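Member of s1p family of ribosomal proteins (Pyrococcus furiosus, PDB 5YH1) binds manganese through its DHH domain, the part present here, and may act, as in RecJ-like relatives, as an exonuclease on nucleic acids. Local coordinates at residues P39-A44 / T204-Y209; I59-A64 / V133-N138; G140-I145 / K174-E179; V159-H164 / V183-H188. All blocks are in the same frame, centred on the assembly; numbering follows the deposited sequence.

Contact 1 of 4, residues P39-A44 / T204-Y209; sequences PKIMKA and TEVARY
The ring of Y209 receives two side chains from the facing helix, I41 and the selenomethionine M42. Methyl CG2 of I41 lies over one face, shifted toward the rim and 3.8 Å from Y209 CD1. Its line to the ring centroid is 26° off the normal, a CH-pi contact. The I41 torsion puts CG1 beside the backbone N (chi1 -77°) and leaves CG2 anti to that N, facing the ring. M42 comes in obliquely: its CG is 3.6 Å from Y209 CE2, and SE follows at 5.2 Å from the centroid of the Y209 ring as a Met-aromatic contact. Beside the ring, I41 CG2 also meets V206 CG2 at 4.1 Å, and A44 CB rests 4.3 Å from V206 CG1. The segments 39-44 and 204-209, on helices 32-53 and 199-210, cross at -58° with their axes 8.9 Å apart, in the helical layer packed against the parallel sheet of the DHH domain. I41 and A44 also touch V185 and V183 of the edge strand, while V206 leans on L75 of helix 66-86. Further out, Y209 OH makes a weak hydrogen bond to G26 O. On the same helix E205 OE1 and R208 NH1 form a salt bridge, with E205 OE2 bonded to Y239 OH and L28 N.

Contact 2 of 4, residues I59-A64 / V133-N138; sequences ILRHHA and VVIVDN. With MN (manganese (II) ion), chain F.
D137 carries CG anti to its backbone N (chi1 -161°), on the H63 side; OD2 then lies 3.3 Å from H63 CB. H63 also has CG anti to its N (chi1 -171°), and its ring plane stands 65° from the carboxylate plane. The other oxygen, D137 OD1, binds manganese at 2.3 Å. D67, H163, D229 and two waters complete the metal shell. Behind this end the two strands run as parallel neighbours in the Rossmann-like sheet of the DHH family. I59, R61 and H63 provide the backbone bonding atoms on one side, V134 and V136 on the other: V134 N bonds to I59 O at 2.9 Å, and V136 N to R61 O at 2.8 Å. On one face L60 CD2 touches V136 CG2 at 4.0 Å, and both residues touch L75 of helix 66-86. On the other, R61 CB meets I135 CD1 at 3.9 Å, while the R61 guanidinium runs off to a salt bridge with D115. The H62 ring leans over its own backbone, and ND1 donates to the carbonyl of the next residue, H63 O, at 2.8 Å. That oxygen lies in the ring plane, but the donor stands above the carbonyl plane. H62 NE2 is hydrogen-bonded to R99 NH1, so both ring nitrogens are held.

Contact 3 of 4, residues G140-I145 / K174-E179; sequences GTTEDI and KAKVDE
V177 lays its two methyls over a pair of backbone carbonyls: CG2 is 3.3 Å from T141 O and CG1 is 3.6 Å from G140 O. With chi1 at 71°, CG1 falls between the backbone N and the carbonyl carbon of V177, and CG2 stands anti to N. I145 closes in next to it, CG1 reaching V177 CG2 at 4.1 Å and CD1 reaching V177 CA at 3.9 Å. The extended chain of K176 crosses I145 at about a right angle, and its CG also touches I145 CD1. An alanine at I145 would probably open a gap beside V177 and leave the aliphatic part of K176 free to shift. No direct hydrogen bond joins the segments; instead one water donates to T142 OG1 at 2.8 Å and accepts from V177 N at 3.1 Å. T142 OG1 is also bonded to D168. D144 OD2 takes T141 N on its anti lone pair and T141 OG1 from above the carboxylate plane, and D178 OD2 accepts A175 N. The loop leaving strand 132-136 and the start of helix 145-152 thus pack, beside the parallel sheet, on the 3-10 turn 176-179 that precedes strand 183-185. G140 lies about 9 Å from the side chain of the metal ligand H163, in the outer surroundings of the DHH site.

Contact 4 of 4, residues V159-H164 / V183-H188; sequences VVIDHH and VHVNPH. With MN (manganese (II) ion), chain F.
V159-I161 and V183-V185 run parallel with their axes only 8° apart, laddered by V160 N to V183 O at 2.9 Å, V185 N to V160 O at 2.7 Å, and D162 N to V185 O. On the face shared with I161 and V185, the valines V159 and V183 lie side by side pointing the same way, with V159 CG2 3.7 Å from V183 CG1. On the other face V160 CG1 meets H184 CD2 at 3.6 Å, the two side chains slanting across each other; H184 ND1 is bonded to D178. Past the strand ends, N186 reaches across with CG anti to its backbone N (chi1 -172°). Its ND2 donates to H164 O at 2.8 Å in a nearly straight bond (169°), the acceptor lying in the amide plane. N186 OD1 accepts H188 N in an Asx turn; the H188 ring has H163 O at its edge, and NE2 makes a weak bond to it. A leucine in place of N186 would probably leave H164 O and H188 N without these mates and let the loop at H163 move. Within the DHH sequence that names the family, D162 OD1 takes H164 ND1 at 2.7 Å on its syn side, and also H163 N from above the carboxylate plane. D162 OD2 holds G140 N. H163 CB rests on P187 CG, its NE2 binds manganese at 2.4 Å, and its ND1 bonds to Y195 O. With both nitrogens engaged, the ring's rotation is fixed, and the metal ligand is presented by a loop whose backbone is held by D162 and N186, and more weakly by H188.

Contacts 2 and 4 are neighbours in one parallel sheet: strands 132-136 and 158-161 lie side by side, and the loops following both strands supply ligands to the same manganese, D137 from one and H163 from the other. Both are buried, mostly apolar along the strands, with R61, H62 and H184 as exceptions, and metal-binding after the strand ends. Contact 1 is buried too but purely apolar across its helices, and it packs against contact 4 through K40 and K43 on strand 183-185. Contact 3, partly buried and bridged by water, lies nearer the surface. D178 ties it to H184 on that strand, and G140 bonds to D162, a second shell to the metal loop.

Contact 1 of 4, residues P39-A44 / T204-Y209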
loop_
_atom_site.group_PDB
_atom_site.type_symbol
_atom_site.label_atom_id
_atom_site.label_comp_id
_atom_site.label_asym_id
_atom_site.label_seq_id
_atom_site.Cartn_x
_atom_site.Cartn_y
_atom_site.Cartn_z
ATOM N N PRO A 39 15.674 0.354 38.611
ATOM C CA PRO A 39 15.244 1.755 38.660
ATOM C C PRO A 39 14.614 2.259 37.338
ATOM O O PRO A 39 13.604 2.957 37.370
ATOM C CB PRO A 39 16.548 2.516 38.972
ATOM C CG PRO A 39 17.442 1.495 39.611
ATOM C CD PRO A 39 17.114 0.217 38.901
ATOM N N LYS A 40 15.200 1.902 36.204
ATOM C CA LYS A 40 14.649 2.300 34.905
ATOM C C LYS A 40 13.381 1.531 34.557
ATOM O O LYS A 40 12.456 2.084 33.980
ATOM C CB LYS A 40 15.698 2.153 33.816
ATOM C CG LYS A 40 16.963 2.926 34.150
ATOM C CD LYS A 40 17.704 3.405 32.917
ATOM C CE LYS A 40 19.192 3.093 32.990
ATOM N NZ LYS A 40 19.890 3.561 31.756
ATOM N N ILE A 41 13.327 0.261 34.938
ATOM C CA ILE A 41 12.106 -0.520 34.799
ATOM C C ILE A 41 10.945 0.121 35.567
ATOM O O ILE A 41 9.828 0.231 35.040
ATOM C CB ILE A 41 12.323 -1.981 35.253
ATOM C CG1 ILE A 41 13.089 -2.735 34.156
ATOM C CG2 ILE A 41 10.997 -2.664 35.537
ATOM C CD1 ILE A 41 13.538 -4.132 34.540
HETATM N N MSE A 42 11.220 0.549 36.794
HETATM C CA MSE A 42 10.202 1.176 37.643
HETATM C C MSE A 42 9.825 2.546 37.120
HETATM O O MSE A 42 8.670 2.933 37.195
HETATM C CB MSE A 42 10.660 1.252 39.104
HETATM C CG MSE A 42 10.604 -0.147 39.721
HETATM SE SE MSE A 42 11.073 -0.166 41.648
HETATM C CE MSE A 42 9.308 0.311 42.385
ATOM N N LYS A 43 10.785 3.281 36.586
ATOM C CA LYS A 43 10.496 4.562 35.939
ATOM C C LYS A 43 9.606 4.385 34.699
ATOM O O LYS A 43 8.645 5.130 34.516
ATOM C CB LYS A 43 11.792 5.262 35.547
ATOM C CG LYS A 43 11.588 6.662 34.975
ATOM C CD LYS A 43 12.930 7.329 34.736
ATOM C CE LYS A 43 12.792 8.724 34.147
ATOM N NZ LYS A 43 14.136 9.215 33.745
ATOM N N ALA A 44 9.921 3.397 33.862
ATOM C CA ALA A 44 9.100 3.100 32.682
ATOM C C ALA A 44 7.659 2.824 33.085
ATOM O O ALA A 44 6.719 3.366 32.495
ATOM C CB ALA A 44 9.673 1.913 31.912
ATOM N N THR A 204 7.724 -7.993 29.622
ATOM C CA THR A 204 6.884 -8.734 30.563
ATOM C C THR A 204 7.145 -8.258 31.993
ATOM O O THR A 204 6.201 -8.037 32.747
ATOM C CB THR A 204 7.095 -10.258 30.445
ATOM O OG1 THR A 204 6.670 -10.701 29.151
ATOM C CG2 THR A 204 6.307 -11.000 31.504
ATOM N N GLU A 205 8.410 -8.044 32.355
ATOM C CA GLU A 205 8.718 -7.539 33.706
ATOM C C GLU A 205 8.165 -6.119 33.880
ATOM O O GLU A 205 7.493 -5.834 34.878
ATOM C CB GLU A 205 10.212 -7.589 34.014
ATOM C CG GLU A 205 10.841 -8.981 33.936
ATOM C CD GLU A 205 10.404 -9.958 35.037
ATOM O OE1 GLU A 205 9.624 -9.593 35.941
ATOM O OE2 GLU A 205 10.853 -11.123 35.004
ATOM N N VAL A 206 8.377 -5.242 32.896
ATOM C CA VAL A 206 7.774 -3.904 32.968
ATOM C C VAL A 206 6.269 -4.018 33.144
ATOM O O VAL A 206 5.679 -3.318 33.986
ATOM C CB VAL A 206 8.096 -3.013 31.752
ATOM C CG1 VAL A 206 7.297 -1.715 31.820
ATOM C CG2 VAL A 206 9.580 -2.694 31.692
ATOM N N ALA A 207 5.645 -4.906 32.373
ATOM C CA ALA A 207 4.194 -5.090 32.456
ATOM C C ALA A 207 3.730 -5.473 33.864
ATOM O O ALA A 207 2.673 -5.037 34.311
ATOM C CB ALA A 207 3.723 -6.130 31.451
ATOM N N ARG A 208 4.515 -6.296 34.551
ATOM C CA ARG A 208 4.198 -6.696 35.924
ATOM C C ARG A 208 4.228 -5.493 36.877
ATOM O O ARG A 208 3.395 -5.398 37.779
ATOM C CB ARG A 208 5.154 -7.796 36.411
ATOM C CG ARG A 208 4.966 -9.136 35.707
ATOM C CD ARG A 208 6.008 -10.171 36.117
ATOM N NE ARG A 208 6.041 -10.321 37.574
ATOM C CZ ARG A 208 6.929 -9.751 38.391
ATOM N NH1 ARG A 208 7.935 -9.016 37.935
ATOM N NH2 ARG A 208 6.812 -9.933 39.693
ATOM N N TYR A 209 5.171 -4.575 36.674
ATOM C CA TYR A 209 5.196 -3.336 37.449
ATOM C C TYR A 209 4.039 -2.399 37.095
ATOM O O TYR A 209 3.506 -1.711 37.965
ATOM C CB TYR A 209 6.530 -2.613 37.293
ATOM C CG TYR A 209 7.651 -3.263 38.071
ATOM C CD1 TYR A 209 8.293 -4.390 37.582
ATOM C CD2 TYR A 209 8.067 -2.758 39.300
ATOM C CE1 TYR A 209 9.325 -4.992 38.274
ATOM C CE2 TYR A 209 9.102 -3.358 40.001
ATOM C CZ TYR A 209 9.720 -4.484 39.484
ATOM O OH TYR A 209 10.746 -5.105 40.162
#

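Contact 2 of 4, residues I59-A64 / V133-N138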
loop_
_atom_site.group_PDB
_atom_site.type_symbol
_atom_site.label_atom_id
_atom_site.label_comp_id
_atom_site.label_asym_id
_atom_site.label_seq_id
_atom_site.Cartn_x
_atom_site.Cartn_y
_atom_site.Cartn_z
ATOM N N ILE A 59 0.774 5.391 22.454
ATOM C CA ILE A 59 1.132 4.672 21.238
ATOM C C ILE A 59 2.267 3.726 21.581
ATOM O O ILE A 59 3.316 4.161 22.066
ATOM C CB ILE A 59 1.675 5.584 20.129
ATOM C CG1 ILE A 59 0.721 6.716 19.836
ATOM C CG2 ILE A 59 1.915 4.777 18.855
ATOM C CD1 ILE A 59 1.342 7.725 18.891
ATOM N N LEU A 60 2.055 2.444 21.310
ATOM C CA LEU A 60 3.092 1.434 21.480
ATOM C C LEU A 60 3.533 0.911 20.112
ATOM O O LEU A 60 2.760 0.273 19.402
ATOM C CB LEU A 60 2.591 0.304 22.385
ATOM C CG LEU A 60 3.665 -0.608 22.985
ATOM C CD1 LEU A 60 3.117 -1.384 24.161
ATOM C CD2 LEU A 60 4.224 -1.578 21.955
ATOM N N ARG A 61 4.780 1.200 19.756
ATOM C CA ARG A 61 5.413 0.688 18.541
ATOM C C ARG A 61 6.320 -0.466 18.907
ATOM O O ARG A 61 7.087 -0.361 19.870
ATOM C CB ARG A 61 6.281 1.765 17.902
ATOM C CG ARG A 61 5.521 2.796 17.104
ATOM C CD ARG A 61 5.544 2.435 15.635
ATOM N NE ARG A 61 4.616 3.252 14.864
ATOM C CZ ARG A 61 4.082 2.874 13.708
ATOM N NH1 ARG A 61 4.385 1.695 13.177
ATOM N NH2 ARG A 61 3.250 3.682 13.074
ATOM N N HIS A 62 6.254 -1.551 18.135
ATOM C CA HIS A 62 7.141 -2.689 18.331
ATOM C C HIS A 62 7.577 -3.317 17.020
ATOM O O HIS A 62 6.833 -3.324 16.038
ATOM C CB HIS A 62 6.486 -3.751 19.229
ATOM C CG HIS A 62 5.295 -4.421 18.618
ATOM N ND1 HIS A 62 5.406 -5.429 17.686
ATOM C CD2 HIS A 62 3.969 -4.237 18.816
ATOM C CE1 HIS A 62 4.202 -5.832 17.328
ATOM N NE2 HIS A 62 3.313 -5.128 18.001
ATOM N N HIS A 63 8.781 -3.868 17.017
ATOM C CA HIS A 63 9.270 -4.623 15.876
ATOM C C HIS A 63 8.337 -5.806 15.588
ATOM O O HIS A 63 7.768 -6.391 16.513
ATOM C CB HIS A 63 10.691 -5.104 16.135
ATOM C CG HIS A 63 11.345 -5.700 14.936
ATOM N ND1 HIS A 63 11.710 -7.027 14.871
ATOM C CD2 HIS A 63 11.673 -5.158 13.743
ATOM C CE1 HIS A 63 12.244 -7.276 13.688
ATOM N NE2 HIS A 63 12.238 -6.156 12.987
ATOM N N ALA A 64 8.182 -6.138 14.306
ATOM C CA ALA A 64 7.169 -7.086 13.854
ATOM C C ALA A 64 7.684 -8.530 13.785
ATOM O O ALA A 64 7.507 -9.208 12.772
ATOM C CB ALA A 64 6.622 -6.664 12.490
ATOM N N VAL A 133 4.686 7.879 24.009
ATOM C CA VAL A 133 5.158 6.931 23.012
ATOM C C VAL A 133 6.082 5.900 23.671
ATOM O O VAL A 133 7.068 6.268 24.340
ATOM C CB VAL A 133 5.893 7.663 21.873
ATOM C CG1 VAL A 133 6.493 6.673 20.887
ATOM C CG2 VAL A 133 4.936 8.609 21.150
ATOM N N VAL A 134 5.739 4.621 23.496
ATOM C CA VAL A 134 6.525 3.494 24.009
ATOM C C VAL A 134 6.994 2.672 22.823
ATOM O O VAL A 134 6.163 2.157 22.065
ATOM C CB VAL A 134 5.696 2.588 24.946
ATOM C CG1 VAL A 134 6.560 1.471 25.522
ATOM C CG2 VAL A 134 5.055 3.400 26.067
ATOM N N ILE A 135 8.315 2.571 22.651
ATOM C CA ILE A 135 8.912 1.821 21.551
ATOM C C ILE A 135 9.580 0.587 22.132
ATOM O O ILE A 135 10.326 0.696 23.114
ATOM C CB ILE A 135 10.017 2.596 20.817
ATOM C CG1 ILE A 135 9.674 4.073 20.677
ATOM C CG2 ILE A 135 10.295 1.946 19.461
ATOM C CD1 ILE A 135 8.519 4.346 19.737
ATOM N N VAL A 136 9.349 -0.566 21.504
ATOM C CA VAL A 136 9.714 -1.859 22.089
ATOM C C VAL A 136 10.351 -2.757 21.038
ATOM O O VAL A 136 9.825 -2.898 19.924
ATOM C CB VAL A 136 8.471 -2.556 22.662
ATOM C CG1 VAL A 136 8.827 -3.902 23.275
ATOM C CG2 VAL A 136 7.789 -1.656 23.684
ATOM N N ASP A 137 11.476 -3.364 21.405
ATOM C CA ASP A 137 12.310 -4.169 20.498
ATOM C C ASP A 137 12.908 -3.368 19.329
ATOM O O ASP A 137 13.534 -3.919 18.422
ATOM C CB ASP A 137 11.551 -5.406 19.997
ATOM C CG ASP A 137 12.482 -6.474 19.451
ATOM O OD1 ASP A 137 13.535 -6.735 20.090
ATOM O OD2 ASP A 137 12.182 -7.032 18.376
ATOM N N ASN A 138 12.727 -2.057 19.393
ATOM C CA ASN A 138 13.298 -1.094 18.473
ATOM C C ASN A 138 13.546 0.115 19.360
ATOM O O ASN A 138 13.087 0.131 20.505
ATOM C CB ASN A 138 12.285 -0.695 17.386
ATOM C CG ASN A 138 12.362 -1.551 16.136
ATOM O OD1 ASN A 138 13.184 -2.454 16.024
ATOM N ND2 ASN A 138 11.477 -1.265 15.176
HETATM MN MN MN F . 14.215 -8.938 19.904
HETATM O O HOH W 1 13.058 -9.359 18.120
HETATM O O HOH W 2 15.826 -8.888 18.369
#

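Contact 3 of 4, residues G140-I145 / K174-E179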
loop_
_atom_site.group_PDB
_atom_site.type_symbol
_atom_site.label_atom_id
_atom_site.label_comp_id
_atom_site.label_asym_id
_atom_site.label_seq_id
_atom_site.Cartn_x
_atom_site.Cartn_y
_atom_site.Cartn_z
ATOM N N GLY A 140 16.345 1.808 20.544
ATOM C CA GLY A 140 17.511 2.023 21.398
ATOM C C GLY A 140 18.809 2.348 20.681
ATOM O O GLY A 140 19.878 2.207 21.273
ATOM N N THR A 141 18.733 2.775 19.421
ATOM C CA THR A 141 19.933 3.061 18.633
ATOM C C THR A 141 19.926 4.441 18.002
ATOM O O THR A 141 18.916 5.158 17.998
ATOM C CB THR A 141 20.132 2.058 17.482
ATOM O OG1 THR A 141 19.225 2.369 16.425
ATOM C CG2 THR A 141 19.945 0.599 17.953
ATOM N N THR A 142 21.076 4.787 17.440
ATOM C CA THR A 142 21.276 6.058 16.763
ATOM C C THR A 142 20.379 6.216 15.516
ATOM O O THR A 142 19.985 7.329 15.174
ATOM C CB THR A 142 22.777 6.227 16.446
ATOM O OG1 THR A 142 23.480 6.403 17.689
ATOM C CG2 THR A 142 23.048 7.428 15.534
ATOM N N GLU A 143 20.006 5.105 14.886
ATOM C CA GLU A 143 19.100 5.136 13.723
ATOM C C GLU A 143 17.683 5.593 14.098
ATOM O O GLU A 143 16.884 5.931 13.225
ATOM C CB GLU A 143 19.031 3.761 13.042
ATOM C CG GLU A 143 20.215 3.439 12.140
ATOM C CD GLU A 143 21.536 3.325 12.894
ATOM O OE1 GLU A 143 22.531 3.927 12.435
ATOM O OE2 GLU A 143 21.585 2.653 13.953
ATOM N N ASP A 144 17.374 5.589 15.391
ATOM C CA ASP A 144 16.075 6.025 15.878
ATOM C C ASP A 144 15.994 7.529 16.174
ATOM O O ASP A 144 14.896 8.063 16.332
ATOM C CB ASP A 144 15.704 5.224 17.117
ATOM C CG ASP A 144 15.635 3.731 16.832
ATOM O OD1 ASP A 144 14.693 3.325 16.123
ATOM O OD2 ASP A 144 16.523 2.980 17.290
ATOM N N ILE A 145 17.144 8.205 16.224
ATOM C CA ILE A 145 17.198 9.622 16.625
ATOM C C ILE A 145 16.385 10.577 15.717
ATOM O O ILE A 145 15.672 11.463 16.214
ATOM C CB ILE A 145 18.665 10.078 16.783
ATOM C CG1 ILE A 145 19.242 9.438 18.057
ATOM C CG2 ILE A 145 18.768 11.599 16.857
ATOM C CD1 ILE A 145 20.717 9.686 18.297
ATOM N N LYS A 174 25.642 5.626 29.442
ATOM C CA LYS A 174 24.816 6.526 28.642
ATOM C C LYS A 174 25.246 6.546 27.179
ATOM O O LYS A 174 26.433 6.685 26.869
ATOM C CB LYS A 174 24.839 7.944 29.213
ATOM C CG LYS A 174 23.693 8.797 28.699
ATOM C CD LYS A 174 23.586 10.140 29.402
ATOM C CE LYS A 174 22.293 10.841 29.006
ATOM N NZ LYS A 174 22.296 12.286 29.368
ATOM N N ALA A 175 24.267 6.394 26.288
ATOM C CA ALA A 175 24.506 6.432 24.853
ATOM C C ALA A 175 23.895 7.681 24.247
ATOM O O ALA A 175 23.071 8.346 24.868
ATOM C CB ALA A 175 23.922 5.199 24.188
ATOM N N LYS A 176 24.291 7.965 23.014
ATOM C CA LYS A 176 23.823 9.141 22.289
ATOM C C LYS A 176 22.294 9.213 22.225
ATOM O O LYS A 176 21.708 10.263 22.493
ATOM C CB LYS A 176 24.407 9.149 20.877
ATOM C CG LYS A 176 24.238 10.474 20.160
ATOM C CD LYS A 176 24.818 10.431 18.755
ATOM C CE LYS A 176 24.710 11.796 18.083
ATOM N NZ LYS A 176 24.822 11.690 16.601
ATOM N N VAL A 177 21.655 8.084 21.911
ATOM C CA VAL A 177 20.196 8.033 21.792
ATOM C C VAL A 177 19.490 8.427 23.088
ATOM O O VAL A 177 18.365 8.925 23.042
ATOM C CB VAL A 177 19.698 6.630 21.348
ATOM C CG1 VAL A 177 19.864 5.608 22.471
ATOM C CG2 VAL A 177 18.246 6.686 20.889
ATOM N N ASP A 178 20.141 8.205 24.234
ATOM C CA ASP A 178 19.506 8.463 25.540
ATOM C C ASP A 178 19.159 9.933 25.774
ATOM O O ASP A 178 18.237 10.241 26.536
ATOM C CB ASP A 178 20.383 7.966 26.697
ATOM C CG ASP A 178 20.484 6.450 26.750
ATOM O OD1 ASP A 178 19.461 5.766 26.574
ATOM O OD2 ASP A 178 21.594 5.939 26.967
ATOM N N GLU A 179 19.878 10.836 25.115
ATOM C CA GLU A 179 19.564 12.270 25.214
ATOM C C GLU A 179 18.225 12.636 24.574
ATOM O O GLU A 179 17.680 13.695 24.865
ATOM C CB GLU A 179 20.672 13.108 24.586
ATOM C CG GLU A 179 22.001 12.992 25.316
ATOM C CD GLU A 179 23.157 13.632 24.560
ATOM O OE1 GLU A 179 23.248 13.468 23.319
ATOM O OE2 GLU A 179 23.986 14.291 25.217
HETATM O O HOH W 3 23.050 5.764 20.431
#

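Contact 4 of 4, residues V159-H164 / V183-H188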
loop_
_atom_site.group_PDB
_atom_site.type_symbol
_atom_site.label_atom_id
_atom_site.label_comp_id
_atom_site.label_asym_id
_atom_site.label_seq_id
_atom_site.Cartn_x
_atom_site.Cartn_y
_atom_site.Cartn_z
ATOM N N VAL A 159 9.279 6.384 25.985
ATOM C CA VAL A 159 9.832 5.233 26.704
ATOM C C VAL A 159 10.380 4.230 25.686
ATOM O O VAL A 159 9.696 3.879 24.719
ATOM C CB VAL A 159 8.751 4.552 27.568
ATOM C CG1 VAL A 159 9.265 3.251 28.193
ATOM C CG2 VAL A 159 8.252 5.518 28.641
ATOM N N VAL A 160 11.618 3.787 25.893
ATOM C CA VAL A 160 12.214 2.744 25.069
ATOM C C VAL A 160 12.533 1.499 25.895
ATOM O O VAL A 160 13.193 1.594 26.943
ATOM C CB VAL A 160 13.514 3.212 24.405
ATOM C CG1 VAL A 160 14.063 2.099 23.511
ATOM C CG2 VAL A 160 13.290 4.499 23.611
ATOM N N ILE A 161 12.062 0.347 25.412
ATOM C CA ILE A 161 12.372 -0.970 25.980
ATOM C C ILE A 161 12.959 -1.829 24.850
ATOM O O ILE A 161 12.233 -2.333 23.994
ATOM C CB ILE A 161 11.118 -1.655 26.555
ATOM C CG1 ILE A 161 10.475 -0.785 27.641
ATOM C CG2 ILE A 161 11.471 -3.022 27.125
ATOM C CD1 ILE A 161 9.069 -1.197 28.011
ATOM N N ASP A 162 14.276 -1.975 24.838
ATOM C CA ASP A 162 14.971 -2.611 23.734
ATOM C C ASP A 162 16.192 -3.378 24.263
ATOM O O ASP A 162 16.592 -3.204 25.415
ATOM C CB ASP A 162 15.370 -1.527 22.721
ATOM C CG ASP A 162 15.766 -2.082 21.370
ATOM O OD1 ASP A 162 15.595 -3.306 21.132
ATOM O OD2 ASP A 162 16.265 -1.277 20.535
ATOM N N HIS A 163 16.768 -4.239 23.429
ATOM C CA HIS A 163 17.959 -5.019 23.814
ATOM C C HIS A 163 19.025 -5.079 22.718
ATOM O O HIS A 163 19.930 -5.925 22.772
ATOM C CB HIS A 163 17.557 -6.438 24.248
ATOM C CG HIS A 163 16.955 -7.253 23.152
ATOM N ND1 HIS A 163 17.492 -8.453 22.734
ATOM C CD2 HIS A 163 15.874 -7.033 22.370
ATOM C CE1 HIS A 163 16.755 -8.942 21.752
ATOM N NE2 HIS A 163 15.768 -8.099 21.517
ATOM N N HIS A 164 18.928 -4.168 21.748
ATOM C CA HIS A 164 19.969 -3.974 20.746
ATOM C C HIS A 164 20.995 -2.989 21.273
ATOM O O HIS A 164 20.681 -2.140 22.116
ATOM C CB HIS A 164 19.364 -3.483 19.428
ATOM C CG HIS A 164 18.400 -4.456 18.831
ATOM N ND1 HIS A 164 17.080 -4.532 19.226
ATOM C CD2 HIS A 164 18.578 -5.436 17.914
ATOM C CE1 HIS A 164 16.483 -5.505 18.560
ATOM N NE2 HIS A 164 17.370 -6.069 17.760
ATOM N N VAL A 183 13.143 7.565 29.208
ATOM C CA VAL A 183 13.693 6.397 29.894
ATOM C C VAL A 183 13.977 5.298 28.879
ATOM O O VAL A 183 13.146 5.007 28.003
ATOM C CB VAL A 183 12.786 5.879 31.027
ATOM C CG1 VAL A 183 11.467 5.355 30.490
ATOM C CG2 VAL A 183 13.501 4.794 31.831
ATOM N N HIS A 184 15.169 4.717 28.996
ATOM C CA HIS A 184 15.630 3.680 28.098
ATOM C C HIS A 184 15.977 2.437 28.923
ATOM O O HIS A 184 16.947 2.439 29.680
ATOM C CB HIS A 184 16.822 4.208 27.309
ATOM C CG HIS A 184 17.284 3.300 26.216
ATOM N ND1 HIS A 184 18.375 3.590 25.429
ATOM C CD2 HIS A 184 16.834 2.093 25.804
ATOM C CE1 HIS A 184 18.564 2.614 24.560
ATOM N NE2 HIS A 184 17.647 1.688 24.773
ATOM N N VAL A 185 15.138 1.405 28.810
ATOM C CA VAL A 185 15.362 0.116 29.461
ATOM C C VAL A 185 16.068 -0.785 28.458
ATOM O O VAL A 185 15.487 -1.173 27.434
ATOM C CB VAL A 185 14.038 -0.535 29.902
ATOM C CG1 VAL A 185 14.288 -1.906 30.515
ATOM C CG2 VAL A 185 13.299 0.362 30.890
ATOM N N ASN A 186 17.328 -1.095 28.742
ATOM C CA ASN A 186 18.168 -1.870 27.833
ATOM C C ASN A 186 19.327 -2.523 28.615
ATOM O O ASN A 186 20.095 -1.822 29.291
ATOM C CB ASN A 186 18.690 -0.963 26.717
ATOM C CG ASN A 186 19.411 -1.720 25.611
ATOM O OD1 ASN A 186 20.075 -2.725 25.851
ATOM N ND2 ASN A 186 19.294 -1.220 24.382
ATOM N N PRO A 187 19.454 -3.860 28.532
ATOM C CA PRO A 187 20.516 -4.571 29.260
ATOM C C PRO A 187 21.942 -4.105 28.933
ATOM O O PRO A 187 22.834 -4.239 29.769
ATOM C CB PRO A 187 20.326 -6.032 28.823
ATOM C CG PRO A 187 19.560 -5.955 27.535
ATOM C CD PRO A 187 18.642 -4.791 27.726
ATOM N N HIS A 188 22.150 -3.573 27.729
ATOM C CA HIS A 188 23.471 -3.105 27.307
ATOM C C HIS A 188 24.034 -1.969 28.179
ATOM O O HIS A 188 25.227 -1.752 28.183
ATOM C CB HIS A 188 23.435 -2.643 25.846
ATOM C CG HIS A 188 23.300 -3.757 24.856
ATOM N ND1 HIS A 188 24.389 -4.343 24.246
ATOM C CD2 HIS A 188 22.208 -4.379 24.345
ATOM C CE1 HIS A 188 23.978 -5.282 23.413
ATOM N NE2 HIS A 188 22.658 -5.326 23.455
HETATM MN MN MN F . 14.215 -8.938 19.904
HETATM O O HOH W 1 13.058 -9.359 18.120
HETATM O O HOH W 2 15.826 -8.888 18.369
#